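Local coordinates for cDNA FLJ56608, highly similar to Homo sapiens chloride channel, calcium activated, family member 1 (CLCA1), mRNA (Homo sapiens, PDB 6PYO), which may mediate calcium-activated chloride conductance and regulate mucus secretion by goblet cells, and is represented here by its von Willebrand factor type A domain, at residues A[102-105]-A[106-109]. Sequence-based numbering, arbitrary orientation.
Sequences YPTD and GSEI
With chi1 at 74°, the hydroxyl of Ser107 sits between its own backbone N and carbonyl carbon, and this turns OG back onto Thr104, where it donates a hydrogen bond of 2.6 Å to Thr104 O. The donor lies in the carbonyl plane, on a lone pair. Ser107 N also donates to Thr104 O, at 2.8 Å, from 48° above that plane. One carbonyl oxygen is thus gripped twice by one residue, from two directions. The backbone bond closes a type II beta turn from Thr104 to Ser107, and the backbone of Gly106, with phi at 83°, suits its third position: a CB on this residue would collide with Asp105 O, the carbonyl just before it. Thr104 adds a looser side-chain approach, its CB lying 3.7 Å from Ser107 OG, while its OG1 is engaged elsewhere, by Ser130 O. An alanine in place of Ser107 would probably leave Thr104 O without its in-plane donor, with the backbone N-H as its remaining grip within the turn. The turn lies in the connection from helix 87-99 to strand 108-113 of the central sheet. Thr104 and Ser107 both pack on Ile98 of that helix; Ser107 also touches Ile8 of strand 8-14, and its backbone bonds to Ile133 at the start of strand 133-138, the strands that flank 108-113.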
ATOM      1  N   TYR A 102      10.225   8.457  10.197  1.00 38.85           N
ATOM      2  CA  TYR A 102      11.376   7.870   9.531  1.00 39.05           C
ATOM      3  C   TYR A 102      11.501   8.395   8.110  1.00 40.35           C
ATOM      4  O   TYR A 102      10.508   8.800   7.495  1.00 41.24           O
ATOM      5  CB  TYR A 102      11.254   6.338   9.500  1.00 39.61           C
ATOM      6  CG  TYR A 102      11.183   5.708  10.879  1.00 41.50           C
ATOM      7  CD1 TYR A 102      12.273   5.769  11.748  1.00 43.05           C
ATOM      8  CD2 TYR A 102      10.049   5.027  11.308  1.00 39.54           C
ATOM      9  CE1 TYR A 102      12.225   5.188  13.016  1.00 41.16           C
ATOM     10  CE2 TYR A 102       9.985   4.454  12.570  1.00 37.05           C
ATOM     11  CZ  TYR A 102      11.069   4.542  13.424  1.00 42.06           C
ATOM     12  OH  TYR A 102      10.993   3.961  14.683  1.00 44.57           O
ATOM     13  N   PRO A 103      12.706   8.351   7.549  1.00 46.19           N
ATOM     14  CA  PRO A 103      12.845   8.529   6.096  1.00 36.58           C
ATOM     15  C   PRO A 103      12.158   7.418   5.315  1.00 41.95           C
ATOM     16  O   PRO A 103      11.931   6.309   5.807  1.00 30.97           O
ATOM     17  CB  PRO A 103      14.360   8.496   5.861  1.00 48.47           C
ATOM     18  CG  PRO A 103      15.013   8.255   7.222  1.00 53.27           C
ATOM     19  CD  PRO A 103      13.946   7.872   8.191  1.00 49.24           C
ATOM     20  N   THR A 104      11.827   7.734   4.061  1.00 40.02           N
ATOM     21  CA  THR A 104      11.202   6.772   3.170  1.00 35.55           C
ATOM     22  C   THR A 104      12.219   5.932   2.406  1.00 33.63           C
ATOM     23  O   THR A 104      11.878   4.838   1.942  1.00 36.06           O
ATOM     24  CB  THR A 104      10.283   7.492   2.175  1.00 39.94           C
ATOM     25  OG1 THR A 104      10.949   8.657   1.661  1.00 36.97           O
ATOM     26  CG2 THR A 104       9.004   7.919   2.853  1.00 39.96           C
ATOM     27  N   ASP A 105      13.463   6.379   2.309  1.00 39.52           N
ATOM     28  CA  ASP A 105      14.489   5.597   1.595  1.00 45.47           C
ATOM     29  C   ASP A 105      14.685   4.228   2.254  1.00 39.71           C
ATOM     30  O   ASP A 105      15.101   4.132   3.410  1.00 42.39           O
ATOM     31  CB  ASP A 105      15.813   6.367   1.558  1.00 46.38           C
ATOM     32  CG  ASP A 105      16.710   5.990   0.341  1.00 59.59           C
ATOM     33  OD1 ASP A 105      16.667   4.827  -0.158  1.00 52.15           O
ATOM     34  OD2 ASP A 105      17.479   6.876  -0.111  1.00 59.91           O
ATOM     35  N   GLY A 106      14.406   3.171   1.510  1.00 37.20           N
ATOM     36  CA  GLY A 106      14.420   1.830   2.042  1.00 34.00           C
ATOM     37  C   GLY A 106      13.167   1.394   2.771  1.00 34.59           C
ATOM     38  O   GLY A 106      13.111   0.246   3.219  1.00 37.54           O
ATOM     39  N   SER A 107      12.167   2.263   2.917  1.00 38.68           N
ATOM     40  CA  SER A 107      10.843   1.840   3.346  1.00 36.41           C
ATOM     41  C   SER A 107      10.103   1.173   2.187  1.00 35.57           C
ATOM     42  O   SER A 107      10.473   1.306   1.021  1.00 38.06           O
ATOM     43  CB  SER A 107      10.045   3.030   3.893  1.00 35.77           C
ATOM     44  OG  SER A 107       9.611   3.881   2.848  1.00 41.47           O
ATOM     45  N   GLU A 108       9.081   0.399   2.530  1.00 35.35           N
ATOM     46  CA  GLU A 108       8.281  -0.332   1.570  1.00 33.64           C
ATOM     47  C   GLU A 108       6.817   0.132   1.565  1.00 29.32           C
ATOM     48  O   GLU A 108       6.236   0.422   2.617  1.00 35.59           O
ATOM     49  CB  GLU A 108       8.349  -1.808   1.883  1.00 29.67           C
ATOM     50  CG  GLU A 108       9.787  -2.426   1.744  1.00 36.88           C
ATOM     51  CD  GLU A 108       9.863  -3.821   2.309  1.00 32.52           C
ATOM     52  OE1 GLU A 108       9.426  -4.775   1.618  1.00 35.26           O
ATOM     53  OE2 GLU A 108      10.312  -3.975   3.481  1.00 36.61           O
ATOM     54  N   ILE A 109       6.236   0.195   0.366  1.00 36.12           N
ATOM     55  CA  ILE A 109       4.794   0.324   0.145  1.00 32.65           C
ATOM     56  C   ILE A 109       4.294  -0.992  -0.459  1.00 37.60           C
ATOM     57  O   ILE A 109       4.933  -1.561  -1.355  1.00 36.07           O
ATOM     58  CB  ILE A 109       4.488   1.513  -0.774  1.00 41.02           C
ATOM     59  CG1 ILE A 109       4.490   2.833   0.004  1.00 43.85           C
ATOM     60  CG2 ILE A 109       3.158   1.291  -1.447  1.00 34.68           C
ATOM     61  CD1 ILE A 109       5.750   3.136   0.704  1.00 43.44           C
TER